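Local coordinates for fimbria adhesin protein (Klebsiella pneumoniae, PDB 3U4K) that forms the adhesin of a bacterial fimbria, its receptor-binding domain, the part in this model, being the one that binds human collagen V, at residues M39-V53 / T136-S148. Residues are numbered along the deposited sequence; the frame is centred on the assembly and turned at random.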
loop_
_atom_site.group_PDB
_atom_site.type_symbol
_atom_site.label_atom_id
_atom_site.label_comp_id
_atom_site.label_asym_id
_atom_site.label_seq_id
_atom_site.Cartn_x
_atom_site.Cartn_y
_atom_site.Cartn_z
HETATM N N MSE A 39 9.574 -7.151 3.910
HETATM C CA MSE A 39 10.354 -6.291 4.807
HETATM C C MSE A 39 11.204 -7.104 5.749
HETATM O O MSE A 39 12.112 -6.568 6.382
HETATM C CB MSE A 39 9.433 -5.354 5.591
HETATM C CG MSE A 39 8.817 -4.292 4.678
HETATM SE SE MSE A 39 8.187 -2.689 5.654
HETATM C CE MSE A 39 9.885 -2.180 6.523
ATOM N N GLY A 40 10.927 -8.402 5.843
ATOM C CA GLY A 40 11.646 -9.289 6.757
ATOM C C GLY A 40 11.251 -9.119 8.217
ATOM O O GLY A 40 10.110 -8.755 8.530
ATOM N N ARG A 41 12.208 -9.370 9.107
ATOM C CA ARG A 41 11.967 -9.380 10.550
ATOM C C ARG A 41 12.174 -7.996 11.169
ATOM O O ARG A 41 13.161 -7.319 10.877
ATOM C CB ARG A 41 12.890 -10.406 11.210
ATOM C CG ARG A 41 12.432 -10.902 12.571
ATOM C CD ARG A 41 13.267 -12.093 13.015
ATOM N NE ARG A 41 13.102 -12.388 14.436
ATOM C CZ ARG A 41 13.830 -11.844 15.412
ATOM N NH1 ARG A 41 14.785 -10.963 15.133
ATOM N NH2 ARG A 41 13.598 -12.180 16.675
ATOM N N VAL A 42 11.239 -7.583 12.023
ATOM C CA VAL A 42 11.284 -6.257 12.653
ATOM C C VAL A 42 11.043 -6.347 14.166
ATOM O O VAL A 42 10.071 -6.967 14.607
ATOM C CB VAL A 42 10.253 -5.290 12.019
ATOM C CG1 VAL A 42 10.216 -3.958 12.760
ATOM C CG2 VAL A 42 10.551 -5.063 10.543
ATOM N N VAL A 43 11.923 -5.718 14.947
ATOM C CA VAL A 43 11.820 -5.715 16.410
ATOM C C VAL A 43 11.389 -4.342 16.937
ATOM O O VAL A 43 12.088 -3.343 16.741
ATOM C CB VAL A 43 13.143 -6.148 17.084
ATOM C CG1 VAL A 43 12.960 -6.292 18.588
ATOM C CG2 VAL A 43 13.660 -7.450 16.485
ATOM N N VAL A 44 10.241 -4.304 17.609
ATOM C CA VAL A 44 9.678 -3.056 18.133
ATOM C C VAL A 44 10.302 -2.683 19.477
ATOM O O VAL A 44 10.286 -3.477 20.418
ATOM C CB VAL A 44 8.146 -3.144 18.303
ATOM C CG1 VAL A 44 7.562 -1.779 18.630
ATOM C CG2 VAL A 44 7.495 -3.705 17.052
ATOM N N SER A 45 10.852 -1.474 19.559
ATOM C CA SER A 45 11.407 -0.964 20.809
ATOM C C SER A 45 10.294 -0.449 21.724
ATOM O O SER A 45 9.377 0.236 21.259
ATOM C CB SER A 45 12.422 0.148 20.541
ATOM O OG SER A 45 12.725 0.849 21.736
ATOM N N PRO A 46 10.373 -0.774 23.030
ATOM C CA PRO A 46 9.377 -0.290 23.987
ATOM C C PRO A 46 9.425 1.232 24.162
ATOM O O PRO A 46 8.404 1.845 24.480
ATOM C CB PRO A 46 9.772 -0.993 25.294
ATOM C CG PRO A 46 10.615 -2.152 24.875
ATOM C CD PRO A 46 11.357 -1.663 23.673
ATOM N N ASP A 47 10.598 1.823 23.935
ATOM C CA ASP A 47 10.811 3.264 24.109
ATOM C C ASP A 47 10.195 4.119 23.008
ATOM O O ASP A 47 10.020 5.327 23.179
ATOM C CB ASP A 47 12.304 3.565 24.202
ATOM C CG ASP A 47 12.924 3.000 25.453
ATOM O OD1 ASP A 47 12.820 3.649 26.517
ATOM O OD2 ASP A 47 13.514 1.904 25.370
ATOM N N LEU A 48 9.879 3.485 21.882
ATOM C CA LEU A 48 9.311 4.164 20.723
ATOM C C LEU A 48 7.921 4.714 21.052
ATOM O O LEU A 48 7.025 3.948 21.416
ATOM C CB LEU A 48 9.249 3.191 19.542
ATOM C CG LEU A 48 9.594 3.670 18.129
ATOM C CD1 LEU A 48 11.012 4.218 18.058
ATOM C CD2 LEU A 48 9.425 2.514 17.159
ATOM N N PRO A 49 7.746 6.047 20.949
ATOM C CA PRO A 49 6.475 6.690 21.308
ATOM C C PRO A 49 5.346 6.347 20.341
ATOM O O PRO A 49 5.602 5.985 19.190
ATOM C CB PRO A 49 6.800 8.186 21.247
ATOM C CG PRO A 49 7.975 8.292 20.336
ATOM C CD PRO A 49 8.761 7.026 20.513
ATOM N N VAL A 50 4.109 6.458 20.818
ATOM C CA VAL A 50 2.930 6.128 20.018
ATOM C C VAL A 50 2.822 7.055 18.805
ATOM O O VAL A 50 3.113 8.252 18.896
ATOM C CB VAL A 50 1.633 6.131 20.873
ATOM C CG1 VAL A 50 1.112 7.546 21.113
ATOM C CG2 VAL A 50 0.560 5.266 20.232
ATOM N N GLY A 51 2.439 6.485 17.666
ATOM C CA GLY A 51 2.305 7.247 16.431
ATOM C C GLY A 51 3.554 7.287 15.568
ATOM O O GLY A 51 3.460 7.528 14.366
ATOM N N SER A 52 4.720 7.052 16.168
ATOM C CA SER A 52 5.988 7.114 15.434
ATOM C C SER A 52 6.222 5.878 14.554
ATOM O O SER A 52 5.579 4.838 14.733
ATOM C CB SER A 52 7.164 7.342 16.392
ATOM O OG SER A 52 7.464 6.174 17.137
ATOM N N VAL A 53 7.140 6.011 13.599
ATOM C CA VAL A 53 7.440 4.942 12.642
ATOM C C VAL A 53 8.335 3.874 13.273
ATOM O O VAL A 53 9.381 4.183 13.847
ATOM C CB VAL A 53 8.075 5.503 11.340
ATOM C CG1 VAL A 53 8.793 4.421 10.545
ATOM C CG2 VAL A 53 7.019 6.167 10.474
ATOM N N THR A 136 5.652 3.640 -0.837
ATOM C CA THR A 136 6.180 3.567 0.530
ATOM C C THR A 136 5.202 2.955 1.536
ATOM O O THR A 136 4.084 3.443 1.716
ATOM C CB THR A 136 6.664 4.951 1.022
ATOM O OG1 THR A 136 7.715 5.419 0.168
ATOM C CG2 THR A 136 7.189 4.879 2.449
ATOM N N LEU A 137 5.648 1.877 2.178
ATOM C CA LEU A 137 4.919 1.244 3.273
ATOM C C LEU A 137 5.480 1.702 4.619
ATOM O O LEU A 137 6.693 1.671 4.845
ATOM C CB LEU A 137 4.988 -0.282 3.150
ATOM C CG LEU A 137 4.399 -1.149 4.270
ATOM C CD1 LEU A 137 2.900 -0.937 4.426
ATOM C CD2 LEU A 137 4.702 -2.621 4.039
ATOM N N ASP A 138 4.587 2.138 5.501
ATOM C CA ASP A 138 4.965 2.576 6.841
ATOM C C ASP A 138 4.356 1.675 7.901
ATOM O O ASP A 138 3.146 1.431 7.898
ATOM C CB ASP A 138 4.523 4.020 7.088
ATOM C CG ASP A 138 5.453 5.042 6.457
ATOM O OD1 ASP A 138 6.589 4.678 6.078
ATOM O OD2 ASP A 138 5.047 6.219 6.348
ATOM N N ILE A 139 5.202 1.177 8.798
ATOM C CA ILE A 139 4.737 0.443 9.972
ATOM C C ILE A 139 4.721 1.384 11.178
ATOM O O ILE A 139 5.763 1.900 11.595
ATOM C CB ILE A 139 5.589 -0.813 10.244
ATOM C CG1 ILE A 139 5.542 -1.755 9.035
ATOM C CG2 ILE A 139 5.089 -1.533 11.488
ATOM C CD1 ILE A 139 6.600 -2.838 9.050
ATOM N N ILE A 140 3.523 1.603 11.716
ATOM C CA ILE A 140 3.282 2.589 12.768
ATOM C C ILE A 140 2.946 1.901 14.088
ATOM O O ILE A 140 2.252 0.876 14.102
ATOM C CB ILE A 140 2.108 3.529 12.387
ATOM C CG1 ILE A 140 2.261 4.075 10.953
ATOM C CG2 ILE A 140 1.921 4.646 13.414
ATOM C CD1 ILE A 140 3.478 4.947 10.713
ATOM N N LYS A 141 3.441 2.469 15.189
ATOM C CA LYS A 141 3.068 2.031 16.532
ATOM C C LYS A 141 1.724 2.651 16.940
ATOM O O LYS A 141 1.643 3.851 17.217
ATOM C CB LYS A 141 4.171 2.387 17.533
ATOM C CG LYS A 141 4.028 1.723 18.895
ATOM C CD LYS A 141 5.315 1.811 19.697
ATOM C CE LYS A 141 5.184 1.130 21.052
ATOM N NZ LYS A 141 6.496 1.020 21.749
ATOM N N THR A 142 0.684 1.814 16.961
ATOM C CA THR A 142 -0.701 2.237 17.221
ATOM C C THR A 142 -0.987 2.417 18.714
ATOM O O THR A 142 -1.674 3.359 19.110
ATOM C CB THR A 142 -1.712 1.222 16.635
ATOM O OG1 THR A 142 -1.466 1.044 15.235
ATOM C CG2 THR A 142 -3.160 1.676 16.843
ATOM N N SER A 143 -0.469 1.501 19.529
ATOM C CA SER A 143 -0.671 1.528 20.975
ATOM C C SER A 143 0.665 1.479 21.719
ATOM O O SER A 143 1.692 1.109 21.142
ATOM C CB SER A 143 -1.561 0.356 21.401
ATOM O OG SER A 143 -1.774 0.351 22.803
ATOM N N THR A 144 0.641 1.853 22.999
ATOM C CA THR A 144 1.824 1.791 23.864
ATOM C C THR A 144 2.245 0.343 24.127
ATOM O O THR A 144 3.409 0.069 24.432
ATOM C CB THR A 144 1.584 2.510 25.206
ATOM O OG1 THR A 144 0.437 1.943 25.851
ATOM C CG2 THR A 144 1.363 4.011 24.992
ATOM N N THR A 145 1.286 -0.571 24.010
ATOM C CA THR A 145 1.550 -2.004 24.087
ATOM C C THR A 145 1.394 -2.670 22.711
ATOM O O THR A 145 0.315 -2.637 22.106
ATOM C CB THR A 145 0.668 -2.697 25.156
ATOM O OG1 THR A 145 0.794 -4.120 25.037
ATOM C CG2 THR A 145 -0.813 -2.300 25.021
ATOM N N THR A 146 2.479 -3.268 22.225
ATOM C CA THR A 146 2.500 -3.895 20.900
ATOM C C THR A 146 2.654 -5.411 20.971
ATOM O O THR A 146 3.452 -5.924 21.757
ATOM C CB THR A 146 3.627 -3.325 20.012
ATOM O OG1 THR A 146 4.884 -3.435 20.690
ATOM C CG2 THR A 146 3.362 -1.867 19.674
ATOM N N GLY A 147 1.894 -6.119 20.137
ATOM C CA GLY A 147 1.951 -7.579 20.077
ATOM C C GLY A 147 2.959 -8.076 19.059
ATOM O O GLY A 147 3.732 -7.295 18.507
ATOM N N SER A 148 2.953 -9.381 18.818
ATOM C CA SER A 148 3.841 -9.994 17.836
ATOM C C SER A 148 3.040 -10.770 16.799
ATOM O O SER A 148 1.836 -10.970 16.964
ATOM C CB SER A 148 4.856 -10.915 18.522
ATOM O OG SER A 148 5.878 -10.168 19.157
#
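K141 pushes its side chain into the cup formed where 39-53 doubles back through the turn S45–L48. CG lies anti to the backbone N (chi1 -168°) and the chain stays extended beyond CG, a straight shape that spans the gap from the strand to the turn, passing L48, and puts NZ between two backbone carbonyls. There the ammonium group donates to S45 O and L48 O, each 3.0 Å from NZ; it meets L48 O in the carbonyl plane on a lone pair, while at S45 O it is tilted 15° from that plane. The turn itself is type I and has an ST turn at its start, D47 N donating to S45 OG. Beyond the cup the chain turns again, type II from P49 to S52, and enters strand 53-61, which pairs antiparallel with strand 133-141 in one sheet of the jelly-roll barrel of this receptor-binding domain. The backbone of K141 opens that pairing: G51 N donates to K141 O at 2.8 Å, and K141 N to S52 O at 3.2 Å, almost straight at 176°. V53 and I140 follow as a non-hydrogen-bonded pair, V53 CG2 lying across I140 CD1 on one face of the sheet, while the other branch of I140, CG2, sits against G51 O. V50 lies over the outgoing chain at K141 and T142, with CG2 as the touching branch. Across the barrel interior, the selenomethionine M39 bends near its end and drops its selenium into the notch between L137 CD2 and I139 CD1, 3.8 Å from the latter; I175 of strand 175-178 touches both M39 and L137. Past the strand ends, V44 sets CG1 against T146 OG1, 3.8 Å away, with I177 also packed on V44.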